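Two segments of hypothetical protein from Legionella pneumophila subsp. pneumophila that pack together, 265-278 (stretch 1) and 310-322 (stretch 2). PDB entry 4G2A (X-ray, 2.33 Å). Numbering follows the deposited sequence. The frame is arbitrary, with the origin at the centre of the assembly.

Stretch 1 (265-278) ELRFLRNTIYAQYG
Stretch 2, residues 310-322: EDKKLLSMINQAK

Ile273 and Ile318 form the apolar centre of the contact. Each is a knob in a hole of the other helix. Ile273 sits among Asp311, Leu314, Leu315 and Ile318; Ile318 sits among Leu266, Leu269, Arg270 and Ile273. Both isoleucines have chi1 m and chi2 t, and their CD1 atoms meet at 3.9 Å. Ile273 CD1 also lies 3.8 Å from Leu314 CD2 (Leu314 tp) and 3.8 Å from Leu315 CD2. This methyl-to-methyl packing keeps apolar surface from water.

Both stretches are mostly helical, each continuing a helix that begins earlier in the chain, and run nearly antiparallel. The axes cross at -160° and approach to 10.5 Å. The nearest CA pairs are Ile273 CA to Asp311 CA, 6.2 Å, and Arg270 CA to Leu315 CA, 7.1 Å. Stretch 1 closes with a type I turn from Ala275 to Gly278 (phi/psi 84/33).

Leu266 and Leu269, both tp, extend the apolar layer. Leu266 CD1 is 3.8 Å from Ile318 CG2, and Leu269 CD1 is 4.3 Å from Leu314 CD2. Leu315 (mt) points sideways from CA, but its end comes nearer; its CD1 lies 4.1 Å from Tyr274 CZ (Tyr274 chi1 m, chi2 -87°).

At the flank, the Arg270 guanidinium (ttm, chi4 -76°) approaches Ile318 and Leu315 obliquely. Arg270 NH2 is 3.4 Å from Ile318 CG2. The O atom of one water accepts from Arg270 NH1 at 3.0 Å and donates to Leu315 O at 2.7 Å, linking the helices. Lys322, the C-terminal residue, brings NZ to 3.5 Å from Leu266 CD2, a van der Waals contact.

The polar edge gathers on buried Asp311 (chi1 m, chi2 -23°). Gln276 NE2 (tt, chi3 159°) donates to Asp311 OD1 at 3.1 Å, almost linearly, and to Ile273 O at 3.1 Å. Tyr277 OH (chi1 m, chi2 -69°) donates to Asp311 OD2 at 2.5 Å, a short bond near the ring plane. Both oxygens of the buried carboxylate thus find donors in stretch 1.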

ATOM      1  N   GLU A 265     -26.579 -12.390  16.883  1.00 43.06           N
ATOM      2  CA  GLU A 265     -25.480 -11.413  16.839  1.00 40.76           C
ATOM      3  C   GLU A 265     -24.357 -11.783  17.801  1.00 42.80           C
ATOM      4  O   GLU A 265     -23.187 -11.728  17.408  1.00 42.20           O
ATOM      5  CB  GLU A 265     -25.983 -10.007  17.162  1.00 43.57           C
ATOM      6  CG  GLU A 265     -26.648  -9.293  16.003  1.00 54.95           C
ATOM      7  CD  GLU A 265     -27.526  -8.110  16.376  1.00 81.90           C
ATOM      8  OE1 GLU A 265     -27.658  -7.803  17.585  1.00 67.63           O
ATOM      9  OE2 GLU A 265     -28.108  -7.505  15.446  1.00 84.47           O
ATOM     10  N   LEU A 266     -24.704 -12.193  19.045  1.00 37.78           N
ATOM     11  CA  LEU A 266     -23.719 -12.609  20.033  1.00 35.03           C
ATOM     12  C   LEU A 266     -23.023 -13.921  19.620  1.00 38.37           C
ATOM     13  O   LEU A 266     -21.825 -14.073  19.876  1.00 37.39           O
ATOM     14  CB  LEU A 266     -24.318 -12.733  21.439  1.00 35.45           C
ATOM     15  CG  LEU A 266     -23.286 -12.939  22.575  1.00 38.36           C
ATOM     16  CD1 LEU A 266     -22.429 -11.699  22.791  1.00 38.23           C
ATOM     17  CD2 LEU A 266     -23.946 -13.347  23.864  1.00 38.80           C
ATOM     18  N   ARG A 267     -23.752 -14.847  18.980  1.00 36.07           N
ATOM     19  CA  ARG A 267     -23.176 -16.118  18.530  1.00 35.99           C
ATOM     20  C   ARG A 267     -22.176 -15.843  17.391  1.00 39.43           C
ATOM     21  O   ARG A 267     -21.062 -16.352  17.445  1.00 39.56           O
ATOM     22  CB  ARG A 267     -24.278 -17.114  18.111  1.00 37.61           C
ATOM     23  CG  ARG A 267     -23.789 -18.350  17.365  1.00 41.75           C
ATOM     24  CD  ARG A 267     -24.835 -19.440  17.403  1.00 43.84           C
ATOM     25  NE  ARG A 267     -24.526 -20.579  16.536  1.00 38.83           N
ATOM     26  CZ  ARG A 267     -23.646 -21.534  16.824  1.00 48.14           C
ATOM     27  NH1 ARG A 267     -22.928 -21.468  17.939  1.00 27.48           N
ATOM     28  NH2 ARG A 267     -23.458 -22.545  15.988  1.00 35.00           N
ATOM     29  N   PHE A 268     -22.545 -14.987  16.419  1.00 35.64           N
ATOM     30  CA  PHE A 268     -21.668 -14.592  15.302  1.00 34.64           C
ATOM     31  C   PHE A 268     -20.466 -13.778  15.796  1.00 36.85           C
ATOM     32  O   PHE A 268     -19.366 -14.028  15.311  1.00 36.74           O
ATOM     33  CB  PHE A 268     -22.434 -13.817  14.211  1.00 37.71           C
ATOM     34  CG  PHE A 268     -23.492 -14.612  13.471  1.00 41.68           C
ATOM     35  CD1 PHE A 268     -23.295 -15.962  13.165  1.00 45.13           C
ATOM     36  CD2 PHE A 268     -24.662 -14.002  13.031  1.00 46.07           C
ATOM     37  CE1 PHE A 268     -24.260 -16.687  12.458  1.00 48.57           C
ATOM     38  CE2 PHE A 268     -25.623 -14.726  12.308  1.00 50.92           C
ATOM     39  CZ  PHE A 268     -25.417 -16.064  12.034  1.00 49.28           C
ATOM     40  N   LEU A 269     -20.653 -12.871  16.789  1.00 31.11           N
ATOM     41  CA  LEU A 269     -19.557 -12.070  17.349  1.00 29.80           C
ATOM     42  C   LEU A 269     -18.498 -12.945  17.998  1.00 33.68           C
ATOM     43  O   LEU A 269     -17.302 -12.718  17.769  1.00 33.53           O
ATOM     44  CB  LEU A 269     -20.059 -11.022  18.372  1.00 30.34           C
ATOM     45  CG  LEU A 269     -18.970 -10.267  19.166  1.00 33.50           C
ATOM     46  CD1 LEU A 269     -18.093  -9.398  18.247  1.00 32.71           C
ATOM     47  CD2 LEU A 269     -19.565  -9.434  20.249  1.00 35.45           C
ATOM     48  N   ARG A 270     -18.933 -13.918  18.826  1.00 30.54           N
ATOM     49  CA  ARG A 270     -18.059 -14.847  19.532  1.00 30.05           C
ATOM     50  C   ARG A 270     -17.236 -15.682  18.564  1.00 34.15           C
ATOM     51  O   ARG A 270     -16.041 -15.878  18.785  1.00 33.65           O
ATOM     52  CB  ARG A 270     -18.896 -15.787  20.429  1.00 32.07           C
ATOM     53  CG  ARG A 270     -18.105 -16.958  21.039  1.00 36.46           C
ATOM     54  CD  ARG A 270     -18.978 -18.060  21.625  1.00 38.68           C
ATOM     55  NE  ARG A 270     -19.897 -17.576  22.656  1.00 33.55           N
ATOM     56  CZ  ARG A 270     -19.553 -17.260  23.905  1.00 50.41           C
ATOM     57  NH1 ARG A 270     -18.281 -17.351  24.300  1.00 32.70           N
ATOM     58  NH2 ARG A 270     -20.471 -16.832  24.763  1.00 39.85           N
ATOM     59  N   ASN A 271     -17.893 -16.229  17.538  1.00 30.97           N
ATOM     60  CA  ASN A 271     -17.270 -17.131  16.598  1.00 30.97           C
ATOM     61  C   ASN A 271     -16.355 -16.401  15.597  1.00 36.04           C
ATOM     62  O   ASN A 271     -15.379 -17.008  15.147  1.00 35.74           O
ATOM     63  CB  ASN A 271     -18.327 -17.986  15.939  1.00 29.98           C
ATOM     64  CG  ASN A 271     -18.767 -19.079  16.892  1.00 41.73           C
ATOM     65  OD1 ASN A 271     -18.063 -20.069  17.086  1.00 31.70           O
ATOM     66  ND2 ASN A 271     -19.874 -18.884  17.597  1.00 32.27           N
ATOM     67  N   THR A 272     -16.583 -15.071  15.371  1.00 32.50           N
ATOM     68  CA  THR A 272     -15.764 -14.194  14.520  1.00 31.41           C
ATOM     69  C   THR A 272     -14.344 -14.062  15.145  1.00 35.22           C
ATOM     70  O   THR A 272     -13.353 -13.911  14.411  1.00 34.73           O
ATOM     71  CB  THR A 272     -16.487 -12.848  14.367  1.00 34.99           C
ATOM     72  OG1 THR A 272     -17.627 -13.056  13.549  1.00 33.80           O
ATOM     73  CG2 THR A 272     -15.626 -11.736  13.742  1.00 32.64           C
ATOM     74  N   ILE A 273     -14.263 -14.147  16.496  1.00 30.08           N
ATOM     75  CA  ILE A 273     -13.022 -14.050  17.274  1.00 29.16           C
ATOM     76  C   ILE A 273     -12.066 -15.178  16.842  1.00 35.69           C
ATOM     77  O   ILE A 273     -10.866 -14.936  16.715  1.00 35.59           O
ATOM     78  CB  ILE A 273     -13.301 -14.052  18.816  1.00 30.55           C
ATOM     79  CG1 ILE A 273     -14.109 -12.802  19.237  1.00 29.35           C
ATOM     80  CG2 ILE A 273     -12.002 -14.129  19.631  1.00 31.52           C
ATOM     81  CD1 ILE A 273     -14.753 -12.854  20.623  1.00 26.21           C
ATOM     82  N   TYR A 274     -12.629 -16.369  16.535  1.00 32.65           N
ATOM     83  CA  TYR A 274     -11.923 -17.573  16.099  1.00 33.19           C
ATOM     84  C   TYR A 274     -11.779 -17.647  14.574  1.00 35.68           C
ATOM     85  O   TYR A 274     -10.775 -18.163  14.095  1.00 35.34           O
ATOM     86  CB  TYR A 274     -12.695 -18.818  16.575  1.00 35.45           C
ATOM     87  CG  TYR A 274     -12.901 -18.893  18.067  1.00 36.28           C
ATOM     88  CD1 TYR A 274     -11.939 -19.463  18.893  1.00 38.42           C
ATOM     89  CD2 TYR A 274     -14.095 -18.474  18.647  1.00 36.46           C
ATOM     90  CE1 TYR A 274     -12.147 -19.593  20.261  1.00 38.64           C
ATOM     91  CE2 TYR A 274     -14.295 -18.555  20.027  1.00 37.04           C
ATOM     92  CZ  TYR A 274     -13.317 -19.119  20.829  1.00 45.39           C
ATOM     93  OH  TYR A 274     -13.493 -19.236  22.187  1.00 49.68           O
ATOM     94  N   ALA A 275     -12.812 -17.179  13.822  1.00 32.35           N
ATOM     95  CA  ALA A 275     -12.894 -17.155  12.343  1.00 32.40           C
ATOM     96  C   ALA A 275     -11.812 -16.266  11.752  1.00 36.67           C
ATOM     97  O   ALA A 275     -11.398 -16.459  10.610  1.00 37.67           O
ATOM     98  CB  ALA A 275     -14.257 -16.670  11.907  1.00 32.80           C
ATOM     99  N   GLN A 276     -11.354 -15.304  12.565  1.00 32.98           N
ATOM    100  CA  GLN A 276     -10.253 -14.350  12.380  1.00 32.98           C
ATOM    101  C   GLN A 276      -8.976 -15.106  11.975  1.00 37.16           C
ATOM    102  O   GLN A 276      -8.214 -14.615  11.153  1.00 37.76           O
ATOM    103  CB  GLN A 276     -10.033 -13.626  13.749  1.00 33.18           C
ATOM    104  CG  GLN A 276      -9.065 -12.447  13.752  1.00 39.64           C
ATOM    105  CD  GLN A 276      -8.594 -12.007  15.128  1.00 55.06           C
ATOM    106  OE1 GLN A 276      -7.554 -11.343  15.263  1.00 57.44           O
ATOM    107  NE2 GLN A 276      -9.315 -12.361  16.186  1.00 34.55           N
ATOM    108  N   TYR A 277      -8.751 -16.305  12.564  1.00 33.26           N
ATOM    109  CA  TYR A 277      -7.562 -17.126  12.329  1.00 34.57           C
ATOM    110  C   TYR A 277      -7.839 -18.338  11.416  1.00 39.04           C
ATOM    111  O   TYR A 277      -6.966 -19.179  11.200  1.00 41.10           O
ATOM    112  CB  TYR A 277      -6.982 -17.576  13.685  1.00 35.64           C
ATOM    113  CG  TYR A 277      -6.692 -16.411  14.611  1.00 35.15           C
ATOM    114  CD1 TYR A 277      -5.660 -15.514  14.333  1.00 38.22           C
ATOM    115  CD2 TYR A 277      -7.467 -16.184  15.745  1.00 32.96           C
ATOM    116  CE1 TYR A 277      -5.400 -14.430  15.165  1.00 38.00           C
ATOM    117  CE2 TYR A 277      -7.224 -15.098  16.579  1.00 32.71           C
ATOM    118  CZ  TYR A 277      -6.175 -14.233  16.294  1.00 42.34           C
ATOM    119  OH  TYR A 277      -5.894 -13.159  17.101  1.00 46.06           O
ATOM    120  N   GLY A 278      -9.044 -18.408  10.886  1.00 35.31           N
ATOM    121  CA  GLY A 278      -9.432 -19.459   9.956  1.00 37.40           C
ATOM    122  C   GLY A 278      -9.894 -20.768  10.551  1.00 41.80           C
ATOM    123  O   GLY A 278      -9.699 -21.818   9.929  1.00 43.69           O
ATOM    124  N   GLU A 310      -6.193  -9.512  23.330  1.00 40.43           N
ATOM    125  CA  GLU A 310      -7.393  -8.747  22.969  1.00 39.02           C
ATOM    126  C   GLU A 310      -8.593  -9.678  22.800  1.00 39.04           C
ATOM    127  O   GLU A 310      -9.667  -9.382  23.325  1.00 38.77           O
ATOM    128  CB  GLU A 310      -7.172  -7.919  21.684  1.00 41.14           C
ATOM    129  CG  GLU A 310      -6.289  -6.691  21.847  1.00 53.73           C
ATOM    130  CD  GLU A 310      -4.822  -6.977  22.094  1.00 85.61           C
ATOM    131  OE1 GLU A 310      -4.145  -7.468  21.161  1.00 88.03           O
ATOM    132  OE2 GLU A 310      -4.361  -6.746  23.235  1.00 89.25           O
ATOM    133  N   ASP A 311      -8.397 -10.805  22.083  1.00 33.20           N
ATOM    134  CA  ASP A 311      -9.390 -11.852  21.833  1.00 31.72           C
ATOM    135  C   ASP A 311      -9.928 -12.397  23.138  1.00 33.23           C
ATOM    136  O   ASP A 311     -11.132 -12.401  23.341  1.00 33.55           O
ATOM    137  CB  ASP A 311      -8.761 -12.997  21.025  1.00 34.72           C
ATOM    138  CG  ASP A 311      -8.142 -12.609  19.689  1.00 54.05           C
ATOM    139  OD1 ASP A 311      -8.538 -11.561  19.122  1.00 58.55           O
ATOM    140  OD2 ASP A 311      -7.249 -13.333  19.224  1.00 59.90           O
ATOM    141  N   LYS A 312      -9.025 -12.811  24.034  1.00 29.27           N
ATOM    142  CA  LYS A 312      -9.294 -13.348  25.372  1.00 29.19           C
ATOM    143  C   LYS A 312     -10.072 -12.325  26.246  1.00 33.70           C
ATOM    144  O   LYS A 312     -11.035 -12.720  26.904  1.00 32.70           O
ATOM    145  CB  LYS A 312      -7.982 -13.778  26.045  1.00 31.55           C
ATOM    146  CG  LYS A 312      -7.331 -14.949  25.328  1.00 42.37           C
ATOM    147  CD  LYS A 312      -5.872 -15.122  25.674  1.00 52.66           C
ATOM    148  CE  LYS A 312      -5.297 -16.310  24.937  1.00 62.57           C
ATOM    149  NZ  LYS A 312      -3.810 -16.304  24.928  1.00 71.49           N
ATOM    150  N   LYS A 313      -9.707 -11.021  26.190  1.00 31.20           N
ATOM    151  CA  LYS A 313     -10.421  -9.945  26.909  1.00 31.65           C
ATOM    152  C   LYS A 313     -11.866  -9.815  26.411  1.00 35.35           C
ATOM    153  O   LYS A 313     -12.772  -9.634  27.230  1.00 35.78           O
ATOM    154  CB  LYS A 313      -9.704  -8.589  26.789  1.00 34.42           C
ATOM    155  CG  LYS A 313      -8.508  -8.435  27.701  1.00 47.25           C
ATOM    156  CD  LYS A 313      -7.832  -7.083  27.494  1.00 54.62           C
ATOM    157  CE  LYS A 313      -6.727  -6.873  28.496  1.00 61.17           C
ATOM    158  NZ  LYS A 313      -6.164  -5.501  28.419  1.00 71.32           N
ATOM    159  N   LEU A 314     -12.090  -9.935  25.083  1.00 30.93           N
ATOM    160  CA  LEU A 314     -13.448  -9.870  24.527  1.00 29.34           C
ATOM    161  C   LEU A 314     -14.269 -11.093  24.955  1.00 32.34           C
ATOM    162  O   LEU A 314     -15.431 -10.929  25.360  1.00 33.55           O
ATOM    163  CB  LEU A 314     -13.466  -9.691  23.002  1.00 28.18           C
ATOM    164  CG  LEU A 314     -14.858  -9.461  22.358  1.00 32.26           C
ATOM    165  CD1 LEU A 314     -15.686  -8.404  23.101  1.00 31.66           C
ATOM    166  CD2 LEU A 314     -14.712  -9.070  20.898  1.00 36.92           C
ATOM    167  N   LEU A 315     -13.664 -12.291  24.932  1.00 27.63           N
ATOM    168  CA  LEU A 315     -14.346 -13.520  25.382  1.00 27.33           C
ATOM    169  C   LEU A 315     -14.691 -13.449  26.853  1.00 32.62           C
ATOM    170  O   LEU A 315     -15.746 -13.938  27.253  1.00 32.22           O
ATOM    171  CB  LEU A 315     -13.504 -14.773  25.094  1.00 26.69           C
ATOM    172  CG  LEU A 315     -13.445 -15.141  23.604  1.00 29.92           C
ATOM    173  CD1 LEU A 315     -12.226 -16.001  23.297  1.00 29.65           C
ATOM    174  CD2 LEU A 315     -14.774 -15.766  23.130  1.00 28.56           C
ATOM    175  N   SER A 316     -13.818 -12.791  27.655  1.00 30.77           N
ATOM    176  CA  SER A 316     -14.021 -12.604  29.087  1.00 29.97           C
ATOM    177  C   SER A 316     -15.190 -11.611  29.319  1.00 34.75           C
ATOM    178  O   SER A 316     -16.001 -11.832  30.220  1.00 36.41           O
ATOM    179  CB  SER A 316     -12.733 -12.138  29.760  1.00 28.24           C
ATOM    180  OG  SER A 316     -12.936 -11.925  31.149  1.00 31.41           O
HETATM  181  N   MSE A 317     -15.294 -10.564  28.482  1.00 29.57           N
HETATM  182  CA  MSE A 317     -16.372  -9.565  28.534  1.00 30.63           C
HETATM  183  C   MSE A 317     -17.731 -10.191  28.187  1.00 32.72           C
HETATM  184  O   MSE A 317     -18.720  -9.934  28.877  1.00 32.02           O
HETATM  185  CB  MSE A 317     -16.081  -8.400  27.594  1.00 33.94           C
HETATM  186  CG  MSE A 317     -15.182  -7.334  28.185  1.00 43.64           C
HETATM  187 SE   MSE A 317     -14.815  -5.964  26.822  0.75 54.79          SE
HETATM  188  CE  MSE A 317     -14.241  -4.451  27.990  1.00 53.81           C
ATOM    189  N   ILE A 318     -17.763 -11.059  27.158  1.00 29.03           N
ATOM    190  CA  ILE A 318     -18.971 -11.773  26.740  1.00 29.21           C
ATOM    191  C   ILE A 318     -19.450 -12.661  27.903  1.00 33.43           C
ATOM    192  O   ILE A 318     -20.639 -12.644  28.234  1.00 35.08           O
ATOM    193  CB  ILE A 318     -18.748 -12.555  25.405  1.00 30.79           C
ATOM    194  CG1 ILE A 318     -18.487 -11.588  24.244  1.00 29.72           C
ATOM    195  CG2 ILE A 318     -19.919 -13.509  25.081  1.00 31.57           C
ATOM    196  CD1 ILE A 318     -17.738 -12.223  23.042  1.00 29.87           C
ATOM    197  N   ASN A 319     -18.516 -13.338  28.586  1.00 29.12           N
ATOM    198  CA  ASN A 319     -18.830 -14.193  29.728  1.00 29.49           C
ATOM    199  C   ASN A 319     -19.480 -13.409  30.877  1.00 34.65           C
ATOM    200  O   ASN A 319     -20.384 -13.929  31.535  1.00 36.50           O
ATOM    201  CB  ASN A 319     -17.581 -14.938  30.228  1.00 28.18           C
ATOM    202  CG  ASN A 319     -17.887 -15.956  31.296  1.00 36.14           C
ATOM    203  OD1 ASN A 319     -18.836 -16.743  31.201  1.00 29.45           O
ATOM    204  ND2 ASN A 319     -17.113 -15.943  32.350  1.00 27.31           N
ATOM    205  N   GLN A 320     -19.037 -12.173  31.095  1.00 30.22           N
ATOM    206  CA  GLN A 320     -19.528 -11.271  32.141  1.00 31.12           C
ATOM    207  C   GLN A 320     -20.798 -10.536  31.734  1.00 36.89           C
ATOM    208  O   GLN A 320     -21.595 -10.190  32.612  1.00 38.13           O
ATOM    209  CB  GLN A 320     -18.456 -10.216  32.498  1.00 32.09           C
ATOM    210  CG  GLN A 320     -17.172 -10.786  33.080  1.00 35.10           C
ATOM    211  CD  GLN A 320     -16.134  -9.720  33.239  1.00 48.25           C
ATOM    212  OE1 GLN A 320     -16.314  -8.741  33.970  1.00 45.12           O
ATOM    213  NE2 GLN A 320     -15.024  -9.888  32.551  1.00 39.97           N
ATOM    214  N   ALA A 321     -20.958 -10.220  30.432  1.00 33.74           N
ATOM    215  CA  ALA A 321     -22.134  -9.477  29.951  1.00 35.58           C
ATOM    216  C   ALA A 321     -23.439 -10.244  30.165  1.00 44.14           C
ATOM    217  O   ALA A 321     -24.439  -9.646  30.577  1.00 47.77           O
ATOM    218  CB  ALA A 321     -21.984  -9.142  28.487  1.00 35.28           C
ATOM    219  N   LYS A 322     -23.418 -11.560  29.898  1.00 39.68           N
ATOM    220  CA  LYS A 322     -24.589 -12.422  29.987  1.00 44.87           C
ATOM    221  C   LYS A 322     -24.694 -13.120  31.370  1.00 59.02           C
ATOM    222  O   LYS A 322     -24.017 -12.675  32.328  1.00 63.22           O
ATOM    223  CB  LYS A 322     -24.579 -13.436  28.815  1.00 46.41           C
ATOM    224  CG  LYS A 322     -24.939 -12.799  27.446  1.00 57.34           C
ATOM    225  CD  LYS A 322     -26.460 -12.712  27.188  1.00 67.57           C
ATOM    226  CE  LYS A 322     -26.889 -11.503  26.382  1.00 79.39           C
ATOM    227  NZ  LYS A 322     -26.850 -11.749  24.914  1.00 86.74           N
ATOM    228  OXT LYS A 322     -25.551 -14.018  31.527  1.00 78.40           O
TER
HETATM  229  O   HOH W   1     -16.955 -16.355  26.817  1.00 29.17           O